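Local structure of probable sugar kinase (Clostridium perfringens, 3KZH) at residues S15-F20 with K72-H77; N60-L65 with R131-N136; E148-L153 with K177-D182; F223-L226 with G230-Y233. The protein is probably a pfkB-family carbohydrate kinase that transfers a phosphate group to a sugar, and holds beta-D-glucopyranose in this crystal. All coordinates share one frame; numbering follows the deposited sequence.

Contact 1: S15-F20 with K72-H77; sequences SVVDVF and KSIVEH
V17 and I74 owe their meeting to their first torsions. In V17 the CG1 methyl stands anti to the backbone N (chi1 176°), which turns CG2 toward helix 69-81; in I74 the CG1 branch lies beside its own backbone N and anti to the carbonyl carbon (chi1 -61°), which carries CD1 out toward the strand. The two side chains run alongside each other in opposite senses, and V17 CG2 rests on I74 CD1 at 3.7 Å, with I74 CG1 next at 4.0 Å. The other branch of I74 serves S15: its CG2 methyl lies 4.3 Å from S15 OG, a loose touch with no polar character. The hydroxyl of S15 finds its polar partner in S63. Only the I74 side chain of the helical segment makes close contact; the nearest CA atoms, those of S15 just before the strand and of I74, are 7.9 Å apart. Around this small apolar junction, F41 touches both V17 and I74, I39 lies on V17, and L65 and M85 lie on I74. V19, further along the strand, and S73 on the helix both pack against the second subunit, on its L100 and S73 respectively. A four-stranded sheet that stands off the alpha/beta core and takes part in the dimer interface is consistent with the lid of the ribokinase family, here backed by helix 69-81.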
loop_
_atom_site.group_PDB
_atom_site.type_symbol
_atom_site.label_atom_id
_atom_site.label_comp_id
_atom_site.label_asym_id
_atom_site.label_seq_id
_atom_site.Cartn_x
_atom_site.Cartn_y
_atom_site.Cartn_z
ATOM N N SER A 15 -6.833 -0.816 -13.193
ATOM C CA SER A 15 -5.655 -1.027 -12.341
ATOM C C SER A 15 -6.221 -1.369 -10.972
ATOM O O SER A 15 -6.966 -0.579 -10.391
ATOM C CB SER A 15 -4.806 0.236 -12.178
ATOM O OG SER A 15 -4.083 0.553 -13.336
ATOM N N VAL A 16 -5.867 -2.544 -10.460
ATOM C CA VAL A 16 -6.340 -2.988 -9.156
ATOM C C VAL A 16 -5.167 -3.292 -8.231
ATOM O O VAL A 16 -4.168 -3.866 -8.665
ATOM C CB VAL A 16 -7.205 -4.291 -9.262
ATOM C CG1 VAL A 16 -7.851 -4.630 -7.901
ATOM C CG2 VAL A 16 -8.275 -4.176 -10.350
ATOM N N VAL A 17 -5.291 -2.894 -6.964
ATOM C CA VAL A 17 -4.282 -3.210 -5.954
ATOM C C VAL A 17 -4.908 -4.308 -5.082
ATOM O O VAL A 17 -5.950 -4.087 -4.480
ATOM C CB VAL A 17 -3.899 -1.988 -5.053
ATOM C CG1 VAL A 17 -2.912 -2.416 -3.956
ATOM C CG2 VAL A 17 -3.256 -0.887 -5.876
ATOM N N ASP A 18 -4.307 -5.495 -5.071
ATOM C CA ASP A 18 -4.782 -6.616 -4.253
ATOM C C ASP A 18 -4.049 -6.658 -2.904
ATOM O O ASP A 18 -2.826 -6.549 -2.856
ATOM C CB ASP A 18 -4.563 -7.946 -4.975
ATOM C CG ASP A 18 -5.512 -8.157 -6.145
ATOM O OD1 ASP A 18 -6.711 -7.846 -6.025
ATOM O OD2 ASP A 18 -5.056 -8.676 -7.183
ATOM N N VAL A 19 -4.812 -6.733 -1.812
ATOM C CA VAL A 19 -4.257 -6.809 -0.448
ATOM C C VAL A 19 -4.790 -8.103 0.180
ATOM O O VAL A 19 -5.964 -8.202 0.533
ATOM C CB VAL A 19 -4.641 -5.568 0.427
ATOM C CG1 VAL A 19 -3.843 -5.575 1.731
ATOM C CG2 VAL A 19 -4.377 -4.255 -0.318
ATOM N N PHE A 20 -3.915 -9.096 0.282
ATOM C CA PHE A 20 -4.267 -10.410 0.808
ATOM C C PHE A 20 -3.665 -10.732 2.173
ATOM O O PHE A 20 -2.460 -10.585 2.376
ATOM C CB PHE A 20 -3.833 -11.505 -0.174
ATOM C CG PHE A 20 -4.655 -11.584 -1.431
ATOM C CD1 PHE A 20 -6.012 -11.952 -1.384
ATOM C CD2 PHE A 20 -4.052 -11.359 -2.688
ATOM C CE1 PHE A 20 -6.778 -12.105 -2.579
ATOM C CE2 PHE A 20 -4.800 -11.507 -3.898
ATOM C CZ PHE A 20 -6.169 -11.882 -3.839
ATOM N N LYS A 72 -0.803 6.306 -5.518
ATOM C CA LYS A 72 0.614 6.696 -5.519
ATOM C C LYS A 72 1.525 5.478 -5.697
ATOM O O LYS A 72 2.615 5.594 -6.265
ATOM C CB LYS A 72 0.988 7.421 -4.220
ATOM C CG LYS A 72 0.111 8.606 -3.903
ATOM C CD LYS A 72 0.560 9.329 -2.642
ATOM C CE LYS A 72 -0.603 10.070 -2.000
ATOM N NZ LYS A 72 -1.385 10.895 -2.969
ATOM N N SER A 73 1.049 4.319 -5.235
ATOM C CA SER A 73 1.774 3.044 -5.325
ATOM C C SER A 73 1.888 2.584 -6.782
ATOM O O SER A 73 2.973 2.209 -7.238
ATOM C CB SER A 73 1.064 1.964 -4.506
ATOM O OG SER A 73 1.019 2.286 -3.137
ATOM N N ILE A 74 0.762 2.650 -7.499
ATOM C CA ILE A 74 0.669 2.283 -8.919
ATOM C C ILE A 74 1.564 3.227 -9.736
ATOM O O ILE A 74 2.425 2.755 -10.477
ATOM C CB ILE A 74 -0.803 2.382 -9.452
ATOM C CG1 ILE A 74 -1.736 1.435 -8.692
ATOM C CG2 ILE A 74 -0.872 2.087 -10.960
ATOM C CD1 ILE A 74 -1.752 -0.020 -9.173
ATOM N N VAL A 75 1.411 4.539 -9.524
ATOM C CA VAL A 75 2.186 5.557 -10.235
ATOM C C VAL A 75 3.683 5.373 -10.055
ATOM O O VAL A 75 4.423 5.392 -11.040
ATOM C CB VAL A 75 1.758 7.010 -9.860
ATOM C CG1 VAL A 75 2.534 8.036 -10.692
ATOM C CG2 VAL A 75 0.317 7.214 -10.136
ATOM N N GLU A 76 4.112 5.118 -8.817
ATOM C CA GLU A 76 5.530 4.891 -8.529
ATOM C C GLU A 76 6.075 3.640 -9.209
ATOM O O GLU A 76 7.188 3.658 -9.732
ATOM C CB GLU A 76 5.805 4.838 -7.015
ATOM C CG GLU A 76 5.960 6.213 -6.345
ATOM C CD GLU A 76 7.013 7.107 -7.016
ATOM O OE1 GLU A 76 8.190 6.685 -7.133
ATOM O OE2 GLU A 76 6.651 8.224 -7.444
ATOM N N HIS A 77 5.254 2.587 -9.274
ATOM C CA HIS A 77 5.652 1.338 -9.929
ATOM C C HIS A 77 5.750 1.548 -11.446
ATOM O O HIS A 77 6.646 1.012 -12.086
ATOM C CB HIS A 77 4.667 0.217 -9.594
ATOM C CG HIS A 77 5.065 -1.126 -10.127
ATOM N ND1 HIS A 77 6.112 -1.855 -9.604
ATOM C CD2 HIS A 77 4.546 -1.880 -11.123
ATOM C CE1 HIS A 77 6.217 -3.000 -10.256
ATOM N NE2 HIS A 77 5.278 -3.038 -11.181
#

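Contact 2: N60-L65 with R131-N136; sequences NFMSIL and REIFEN
A Met-aromatic contact between M62 and F134 fastens the short helix 131-135 to one face of strand 59-62 in the core sheet. The selenium of the selenomethionine M62 approaches the ring from an oblique direction, 48° off its normal, with SE 3.7 Å from F134 CZ and 4.5 Å from the ring centroid. M62 is extended as far as SE and then bends (chi3 -69°), which swings its CE methyl onto I133, where CE lies 3.6 Å from I133 CG2. M62 thus touches two consecutive helix residues, its selenium on one and its terminal methyl on the other. I133 CG2 also receives the amide end of N60, which crosses it at about a right angle with ND2 3.5 Å away. That ND2 is hydrogen-bonded to D87, which holds the amide while it also touches the methyl. Strand 59-62 is bonded through its backbone to strand 9-12, whose L10 also touches F134 while Y8 just before it bonds to the carbonyl of I133. Helix 44-54 covers F61 on the other face of the strand, and beyond F134 lies helix 147-157, where F157 stacks on its ring and L153 packs beside it.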
loop_
_atom_site.group_PDB
_atom_site.type_symbol
_atom_site.label_atom_id
_atom_site.label_comp_id
_atom_site.label_asym_id
_atom_site.label_seq_id
_atom_site.Cartn_x
_atom_site.Cartn_y
_atom_site.Cartn_z
ATOM N N ASN A 60 1.825 3.568 -23.354
ATOM C CA ASN A 60 0.981 4.589 -22.761
ATOM C C ASN A 60 -0.153 3.794 -22.115
ATOM O O ASN A 60 -0.903 3.084 -22.781
ATOM C CB ASN A 60 0.454 5.582 -23.809
ATOM C CG ASN A 60 -0.280 6.764 -23.186
ATOM O OD1 ASN A 60 -1.145 6.583 -22.327
ATOM N ND2 ASN A 60 0.043 7.974 -23.630
ATOM N N PHE A 61 -0.208 3.864 -20.794
ATOM C CA PHE A 61 -1.244 3.181 -20.033
ATOM C C PHE A 61 -2.231 4.181 -19.441
ATOM O O PHE A 61 -1.933 4.851 -18.457
ATOM C CB PHE A 61 -0.644 2.275 -18.934
ATOM C CG PHE A 61 -1.684 1.503 -18.134
ATOM C CD1 PHE A 61 -2.836 0.966 -18.756
ATOM C CD2 PHE A 61 -1.532 1.333 -16.752
ATOM C CE1 PHE A 61 -3.819 0.283 -18.022
ATOM C CE2 PHE A 61 -2.506 0.653 -16.003
ATOM C CZ PHE A 61 -3.654 0.125 -16.632
HETATM N N MSE A 62 -3.433 4.195 -20.009
HETATM C CA MSE A 62 -4.500 5.081 -19.563
HETATM C C MSE A 62 -5.435 4.276 -18.668
HETATM O O MSE A 62 -6.124 3.368 -19.123
HETATM C CB MSE A 62 -5.242 5.659 -20.769
HETATM C CG MSE A 62 -6.163 6.846 -20.470
HETATM SE SE MSE A 62 -7.066 7.439 -22.066
HETATM C CE MSE A 62 -5.527 8.135 -22.944
ATOM N N SER A 63 -5.454 4.631 -17.390
ATOM C CA SER A 63 -6.267 3.920 -16.428
ATOM C C SER A 63 -7.136 4.849 -15.611
ATOM O O SER A 63 -7.370 6.002 -15.993
ATOM C CB SER A 63 -5.353 3.096 -15.517
ATOM O OG SER A 63 -6.062 2.065 -14.843
ATOM N N ILE A 64 -7.662 4.303 -14.515
ATOM C CA ILE A 64 -8.510 5.015 -13.569
ATOM C C ILE A 64 -7.893 4.859 -12.171
ATOM O O ILE A 64 -7.901 3.774 -11.594
ATOM C CB ILE A 64 -9.953 4.444 -13.570
ATOM C CG1 ILE A 64 -10.633 4.691 -14.928
ATOM C CG2 ILE A 64 -10.747 5.035 -12.429
ATOM C CD1 ILE A 64 -11.940 3.946 -15.129
ATOM N N LEU A 65 -7.329 5.945 -11.655
ATOM C CA LEU A 65 -6.737 5.941 -10.325
ATOM C C LEU A 65 -7.629 6.698 -9.345
ATOM O O LEU A 65 -8.658 7.265 -9.743
ATOM C CB LEU A 65 -5.331 6.533 -10.347
ATOM C CG LEU A 65 -4.250 5.763 -11.096
ATOM C CD1 LEU A 65 -3.021 6.612 -11.145
ATOM C CD2 LEU A 65 -3.965 4.423 -10.447
ATOM N N ARG A 131 -8.679 12.432 -26.794
ATOM C CA ARG A 131 -8.864 11.878 -28.150
ATOM C C ARG A 131 -7.584 11.772 -28.989
ATOM O O ARG A 131 -7.408 10.832 -29.754
ATOM C CB ARG A 131 -9.922 12.684 -28.918
ATOM C CG ARG A 131 -9.600 14.169 -29.083
ATOM C CD ARG A 131 -10.548 14.850 -30.031
ATOM N NE ARG A 131 -10.332 14.413 -31.405
ATOM C CZ ARG A 131 -10.695 15.104 -32.483
ATOM N NH1 ARG A 131 -11.301 16.285 -32.363
ATOM N NH2 ARG A 131 -10.441 14.614 -33.689
ATOM N N GLU A 132 -6.669 12.708 -28.763
ATOM C CA GLU A 132 -5.393 12.775 -29.468
ATOM C C GLU A 132 -4.448 11.632 -29.074
ATOM O O GLU A 132 -3.582 11.240 -29.858
ATOM C CB GLU A 132 -4.745 14.124 -29.186
ATOM C CG GLU A 132 -3.869 14.645 -30.286
ATOM C CD GLU A 132 -3.347 16.023 -29.969
ATOM O OE1 GLU A 132 -4.079 17.006 -30.218
ATOM O OE2 GLU A 132 -2.212 16.112 -29.452
ATOM N N ILE A 133 -4.633 11.092 -27.868
ATOM C CA ILE A 133 -3.814 9.975 -27.400
ATOM C C ILE A 133 -4.247 8.702 -28.139
ATOM O O ILE A 133 -3.403 7.917 -28.568
ATOM C CB ILE A 133 -3.895 9.787 -25.855
ATOM C CG1 ILE A 133 -3.582 11.102 -25.118
ATOM C CG2 ILE A 133 -2.946 8.653 -25.390
ATOM C CD1 ILE A 133 -2.173 11.699 -25.368
ATOM N N PHE A 134 -5.561 8.565 -28.342
ATOM C CA PHE A 134 -6.154 7.434 -29.060
ATOM C C PHE A 134 -5.832 7.490 -30.550
ATOM O O PHE A 134 -5.296 6.532 -31.101
ATOM C CB PHE A 134 -7.670 7.410 -28.891
ATOM C CG PHE A 134 -8.133 7.068 -27.511
ATOM C CD1 PHE A 134 -8.254 5.726 -27.111
ATOM C CD2 PHE A 134 -8.517 8.080 -26.618
ATOM C CE1 PHE A 134 -8.761 5.388 -25.824
ATOM C CE2 PHE A 134 -9.025 7.765 -25.332
ATOM C CZ PHE A 134 -9.149 6.416 -24.935
ATOM N N GLU A 135 -6.085 8.649 -31.163
ATOM C CA GLU A 135 -5.849 8.879 -32.595
ATOM C C GLU A 135 -4.407 8.700 -33.088
ATOM O O GLU A 135 -4.192 8.219 -34.210
ATOM C CB GLU A 135 -6.384 10.256 -33.013
ATOM C CG GLU A 135 -7.889 10.397 -32.861
ATOM C CD GLU A 135 -8.425 11.787 -33.161
ATOM O OE1 GLU A 135 -7.732 12.783 -32.861
ATOM O OE2 GLU A 135 -9.556 11.879 -33.688
ATOM N N ASN A 136 -3.435 9.059 -32.249
ATOM C CA ASN A 136 -2.021 8.927 -32.610
ATOM C C ASN A 136 -1.363 7.637 -32.106
ATOM O O ASN A 136 -0.154 7.450 -32.267
ATOM C CB ASN A 136 -1.223 10.159 -32.163
ATOM C CG ASN A 136 -1.695 11.437 -32.833
ATOM O OD1 ASN A 136 -2.333 12.278 -32.200
ATOM N ND2 ASN A 136 -1.404 11.580 -34.122
#

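Contact 3: E148-L153 with K177-D182; sequences EIMEYL and KHLIKD
The imidazole of H178 has L179 CG against one face, 3.6 Å above the ring plane and offset toward the rim, while at its edge a water in the ring plane links it to E151. The water donates to E151 OE1 at 2.8 Å and lies 3.1 Å from H178 NE2. It thereby spans a separation of 5.0 Å between E151 OE1 and H178 NE2, which are not in direct contact; if the histidine were protonated, the nearby carboxylate would probably favour that charge. The direct touches belong to L179. Its CD2 methyl meets the aliphatic base of E151, with CB at 3.9 Å and CG at 4.0 Å, the two side chains crossing at about a right angle. E151 holds CG anti to the backbone N (chi1 180°) and stays extended beyond it, so its stem passes across L179 CD2 before the carboxylate reaches the water. The second methyl, L179 CD1, lies 4.1 Å from the selenium of selenomethionine M150, a looser apolar touch. Across the contact CD2 meets E151 alone, whereas CD1 lies between M150 SE and E151 CB; of these two helix residues M150 is buried and E151 exposed. Helix 147-157 here follows strand 139-143 and leads into strand 162-166, whose L165 touches M150 and I180 alike. V176 and F183 also pack on M150, helix 124-129 covers I149 and L153, and helix 204-217 receives I180 beyond the 177-182 loop.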
loop_
_atom_site.group_PDB
_atom_site.type_symbol
_atom_site.label_atom_id
_atom_site.label_comp_id
_atom_site.label_asym_id
_atom_site.label_seq_id
_atom_site.Cartn_x
_atom_site.Cartn_y
_atom_site.Cartn_z
ATOM N N GLU A 148 -20.137 -0.667 -23.413
ATOM C CA GLU A 148 -20.680 0.638 -23.812
ATOM C C GLU A 148 -19.565 1.609 -24.213
ATOM O O GLU A 148 -19.682 2.315 -25.220
ATOM C CB GLU A 148 -21.509 1.233 -22.663
ATOM C CG GLU A 148 -22.349 2.469 -23.021
ATOM C CD GLU A 148 -22.673 3.355 -21.817
ATOM O OE1 GLU A 148 -22.794 4.584 -22.006
ATOM O OE2 GLU A 148 -22.806 2.829 -20.684
ATOM N N ILE A 149 -18.493 1.630 -23.418
ATOM C CA ILE A 149 -17.334 2.486 -23.680
ATOM C C ILE A 149 -16.497 1.945 -24.837
ATOM O O ILE A 149 -15.962 2.731 -25.617
ATOM C CB ILE A 149 -16.526 2.774 -22.371
ATOM C CG1 ILE A 149 -17.273 3.858 -21.590
ATOM C CG2 ILE A 149 -15.070 3.237 -22.646
ATOM C CD1 ILE A 149 -17.064 3.817 -20.120
HETATM N N MSE A 150 -16.468 0.617 -24.990
HETATM C CA MSE A 150 -15.752 -0.041 -26.083
HETATM C C MSE A 150 -16.394 0.423 -27.389
HETATM O O MSE A 150 -15.694 0.945 -28.251
HETATM C CB MSE A 150 -15.816 -1.579 -25.965
HETATM C CG MSE A 150 -15.114 -2.360 -27.108
HETATM SE SE MSE A 150 -15.355 -4.290 -27.109
HETATM C CE MSE A 150 -14.309 -4.661 -25.538
ATOM N N GLU A 151 -17.734 0.368 -27.449
ATOM C CA GLU A 151 -18.515 0.796 -28.623
ATOM C C GLU A 151 -18.231 2.253 -28.972
ATOM O O GLU A 151 -18.023 2.572 -30.144
ATOM C CB GLU A 151 -20.016 0.603 -28.395
ATOM C CG GLU A 151 -20.918 1.028 -29.578
ATOM C CD GLU A 151 -22.309 0.440 -29.510
ATOM O OE1 GLU A 151 -22.815 0.214 -28.389
ATOM O OE2 GLU A 151 -22.893 0.188 -30.585
ATOM N N TYR A 152 -18.148 3.103 -27.945
ATOM C CA TYR A 152 -17.844 4.519 -28.137
ATOM C C TYR A 152 -16.431 4.666 -28.715
ATOM O O TYR A 152 -16.230 5.436 -29.649
ATOM C CB TYR A 152 -17.977 5.302 -26.819
ATOM C CG TYR A 152 -17.840 6.803 -26.988
ATOM C CD1 TYR A 152 -18.920 7.584 -27.454
ATOM C CD2 TYR A 152 -16.614 7.453 -26.719
ATOM C CE1 TYR A 152 -18.778 8.984 -27.649
ATOM C CE2 TYR A 152 -16.461 8.844 -26.913
ATOM C CZ TYR A 152 -17.546 9.599 -27.374
ATOM O OH TYR A 152 -17.398 10.957 -27.518
ATOM N N LEU A 153 -15.480 3.887 -28.193
ATOM C CA LEU A 153 -14.095 3.933 -28.667
ATOM C C LEU A 153 -13.937 3.420 -30.091
ATOM O O LEU A 153 -13.227 4.036 -30.886
ATOM C CB LEU A 153 -13.152 3.176 -27.720
ATOM C CG LEU A 153 -12.986 3.760 -26.321
ATOM C CD1 LEU A 153 -12.196 2.827 -25.463
ATOM C CD2 LEU A 153 -12.337 5.105 -26.374
ATOM N N LYS A 177 -19.595 -9.641 -28.639
ATOM C CA LYS A 177 -19.650 -10.432 -29.874
ATOM C C LYS A 177 -20.099 -9.626 -31.096
ATOM O O LYS A 177 -19.607 -9.847 -32.203
ATOM C CB LYS A 177 -20.556 -11.653 -29.674
ATOM C CG LYS A 177 -20.545 -12.640 -30.828
ATOM C CD LYS A 177 -21.697 -13.619 -30.760
ATOM C CE LYS A 177 -21.939 -14.246 -32.125
ATOM N NZ LYS A 177 -23.053 -15.230 -32.087
ATOM N N HIS A 178 -21.004 -8.672 -30.876
ATOM C CA HIS A 178 -21.529 -7.808 -31.941
ATOM C C HIS A 178 -20.560 -6.672 -32.302
ATOM O O HIS A 178 -20.711 -6.012 -33.338
ATOM C CB HIS A 178 -22.906 -7.231 -31.534
ATOM C CG HIS A 178 -22.874 -6.374 -30.303
ATOM N ND1 HIS A 178 -22.503 -6.857 -29.067
ATOM C CD2 HIS A 178 -23.132 -5.056 -30.131
ATOM C CE1 HIS A 178 -22.528 -5.871 -28.187
ATOM N NE2 HIS A 178 -22.904 -4.769 -28.807
ATOM N N LEU A 179 -19.567 -6.467 -31.434
ATOM C CA LEU A 179 -18.570 -5.411 -31.594
ATOM C C LEU A 179 -17.207 -5.840 -32.124
ATOM O O LEU A 179 -16.434 -4.981 -32.560
ATOM C CB LEU A 179 -18.365 -4.671 -30.262
ATOM C CG LEU A 179 -19.512 -3.859 -29.660
ATOM C CD1 LEU A 179 -19.150 -3.393 -28.258
ATOM C CD2 LEU A 179 -19.881 -2.691 -30.565
ATOM N N ILE A 180 -16.925 -7.145 -32.137
ATOM C CA ILE A 180 -15.615 -7.642 -32.586
ATOM C C ILE A 180 -15.129 -7.306 -33.992
ATOM O O ILE A 180 -13.922 -7.198 -34.209
ATOM C CB ILE A 180 -15.410 -9.151 -32.328
ATOM C CG1 ILE A 180 -16.394 -9.995 -33.139
ATOM C CG2 ILE A 180 -15.475 -9.425 -30.843
ATOM C CD1 ILE A 180 -16.137 -11.487 -33.061
ATOM N N LYS A 181 -16.071 -7.061 -34.905
ATOM C CA LYS A 181 -15.780 -6.732 -36.303
ATOM C C LYS A 181 -14.898 -5.492 -36.520
ATOM O O LYS A 181 -14.218 -5.386 -37.540
ATOM C CB LYS A 181 -17.088 -6.595 -37.106
ATOM C CG LYS A 181 -18.041 -5.480 -36.655
ATOM C CD LYS A 181 -19.244 -5.382 -37.582
ATOM C CE LYS A 181 -20.200 -4.271 -37.158
ATOM N NZ LYS A 181 -19.610 -2.899 -37.282
ATOM N N ASP A 182 -14.878 -4.599 -35.529
ATOM C CA ASP A 182 -14.100 -3.363 -35.607
ATOM C C ASP A 182 -12.666 -3.443 -35.097
ATOM O O ASP A 182 -11.892 -2.495 -35.238
ATOM C CB ASP A 182 -14.855 -2.215 -34.935
ATOM C CG ASP A 182 -16.125 -1.834 -35.681
ATOM O OD1 ASP A 182 -16.095 -1.789 -36.937
ATOM O OD2 ASP A 182 -17.149 -1.581 -34.998
HETATM O O HOH W 1 -22.928 -2.193 -27.044
#

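Contact 4: F223-L226 with G230-Y233; sequences FISL and GIFY
I224 and F232 form the tight part of this beta hairpin, an antiparallel hydrogen-bonded pair whose amides and carbonyls answer each other in both directions. I224 N donates to F232 O at 2.8 Å, and F232 N returns a bond to I224 O at 2.9 Å. Toward the turn, L226 N reaches G230 O at 2.8 Å. G230 has a positive phi suited to glycine, and its carbonyl closes the hairpin end. The side chains of I224 and F232 lie side by side, pointing the same way, with I224 CD1 4.1 Å from F232 CD2, while L226 CD1 adds itself to F232 CB; L207 of helix 204-217 seals this face. All eight residues are buried, so the contact has no solvent side; it is looser only at the F223 and Y233 end. At this non-hydrogen-bonded pair the contact is chiefly Y233 CB on F223 CD1, 3.9 Å apart, because the Y233 ring, with CG between the backbone N and the carbonyl carbon (chi1 62°), leads away toward E274. I231 CG2 comes to the edge of the F223 ring, 4.3 Å from CD1. F223 is instead enclosed by helices 255-268 and 273-288. S225, across from I231, has its OG 3.7 Å from I231 CD1 and belongs to the glucose pocket together with K187 and N189. The chemistry implies a division of labour: three bonds satisfy six backbone polar atoms and fix the register, mostly apolar side chains cover both faces, and S225 brings a hydroxyl to the sugar.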
loop_
_atom_site.group_PDB
_atom_site.type_symbol
_atom_site.label_atom_id
_atom_site.label_comp_id
_atom_site.label_asym_id
_atom_site.label_seq_id
_atom_site.Cartn_x
_atom_site.Cartn_y
_atom_site.Cartn_z
ATOM N N PHE A 223 -5.524 -14.693 -33.314
ATOM C CA PHE A 223 -4.665 -15.538 -32.481
ATOM C C PHE A 223 -5.562 -16.302 -31.498
ATOM O O PHE A 223 -6.264 -15.690 -30.696
ATOM C CB PHE A 223 -3.637 -14.704 -31.698
ATOM C CG PHE A 223 -2.672 -13.948 -32.562
ATOM C CD1 PHE A 223 -1.542 -14.585 -33.104
ATOM C CD2 PHE A 223 -2.926 -12.606 -32.897
ATOM C CE1 PHE A 223 -0.681 -13.894 -33.990
ATOM C CE2 PHE A 223 -2.070 -11.903 -33.780
ATOM C CZ PHE A 223 -0.940 -12.561 -34.329
ATOM N N ILE A 224 -5.590 -17.631 -31.608
ATOM C CA ILE A 224 -6.409 -18.464 -30.720
ATOM C C ILE A 224 -5.515 -19.335 -29.826
ATOM O O ILE A 224 -4.801 -20.213 -30.318
ATOM C CB ILE A 224 -7.472 -19.348 -31.517
ATOM C CG1 ILE A 224 -8.401 -18.456 -32.351
ATOM C CG2 ILE A 224 -8.382 -20.114 -30.543
ATOM C CD1 ILE A 224 -9.168 -19.166 -33.455
ATOM N N SER A 225 -5.545 -19.064 -28.518
ATOM C CA SER A 225 -4.763 -19.820 -27.527
ATOM C C SER A 225 -5.416 -21.181 -27.356
ATOM O O SER A 225 -6.635 -21.261 -27.239
ATOM C CB SER A 225 -4.744 -19.113 -26.167
ATOM O OG SER A 225 -4.201 -17.823 -26.259
ATOM N N LEU A 226 -4.611 -22.245 -27.397
ATOM C CA LEU A 226 -5.114 -23.617 -27.263
ATOM C C LEU A 226 -4.459 -24.334 -26.087
ATOM O O LEU A 226 -4.193 -25.542 -26.150
ATOM C CB LEU A 226 -4.851 -24.394 -28.559
ATOM C CG LEU A 226 -5.291 -23.802 -29.898
ATOM C CD1 LEU A 226 -4.701 -24.626 -31.014
ATOM C CD2 LEU A 226 -6.814 -23.722 -29.976
ATOM N N GLY A 230 -0.608 -24.954 -27.799
ATOM C CA GLY A 230 -0.023 -23.756 -28.361
ATOM C C GLY A 230 -0.945 -22.668 -28.853
ATOM O O GLY A 230 -1.994 -22.401 -28.277
ATOM N N ILE A 231 -0.500 -21.996 -29.906
ATOM C CA ILE A 231 -1.233 -20.887 -30.484
ATOM C C ILE A 231 -1.519 -21.136 -31.943
ATOM O O ILE A 231 -0.629 -21.506 -32.704
ATOM C CB ILE A 231 -0.405 -19.559 -30.382
ATOM C CG1 ILE A 231 -0.020 -19.255 -28.927
ATOM C CG2 ILE A 231 -1.117 -18.382 -31.068
ATOM C CD1 ILE A 231 -1.132 -18.919 -27.982
ATOM N N PHE A 232 -2.765 -20.878 -32.317
ATOM C CA PHE A 232 -3.212 -20.974 -33.693
ATOM C C PHE A 232 -3.282 -19.521 -34.183
ATOM O O PHE A 232 -3.852 -18.671 -33.506
ATOM C CB PHE A 232 -4.597 -21.637 -33.768
ATOM C CG PHE A 232 -5.159 -21.697 -35.157
ATOM C CD1 PHE A 232 -4.780 -22.731 -36.035
ATOM C CD2 PHE A 232 -6.012 -20.669 -35.632
ATOM C CE1 PHE A 232 -5.231 -22.741 -37.370
ATOM C CE2 PHE A 232 -6.467 -20.662 -36.961
ATOM C CZ PHE A 232 -6.080 -21.697 -37.837
ATOM N N TYR A 233 -2.767 -19.259 -35.380
ATOM C CA TYR A 233 -2.795 -17.910 -35.947
ATOM C C TYR A 233 -3.331 -17.865 -37.373
ATOM O O TYR A 233 -3.210 -18.849 -38.114
ATOM C CB TYR A 233 -1.396 -17.270 -35.910
ATOM C CG TYR A 233 -0.314 -17.972 -36.724
ATOM C CD1 TYR A 233 -0.091 -17.650 -38.086
ATOM C CD2 TYR A 233 0.511 -18.937 -36.137
ATOM C CE1 TYR A 233 0.924 -18.283 -38.840
ATOM C CE2 TYR A 233 1.541 -19.572 -36.884
ATOM C CZ TYR A 233 1.729 -19.243 -38.236
ATOM O OH TYR A 233 2.655 -19.925 -39.000
#

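Contacts 1 to 3 form a chain of touching neighbours. Contact 1 joins contact 2 where S15 OG lies 2.9 Å from S63 OG, a probable hydrogen bond, and where V75 CG2 meets L65 CD1 at 3.5 Å. Contact 2 joins contact 3 through F134 CE1 on L153 CD2, 3.6 Å apart. Contact 4 stands alone: its nearest atoms are about 10 Å from contact 3, and its centre is about 31 Å from that of contact 1, across the chain's centre. Contacts 2 and 4 reach the same core sheet from distant parts. Bound glucose lies about 3 Å from the S225 side chain and about 11 Å from that of M150.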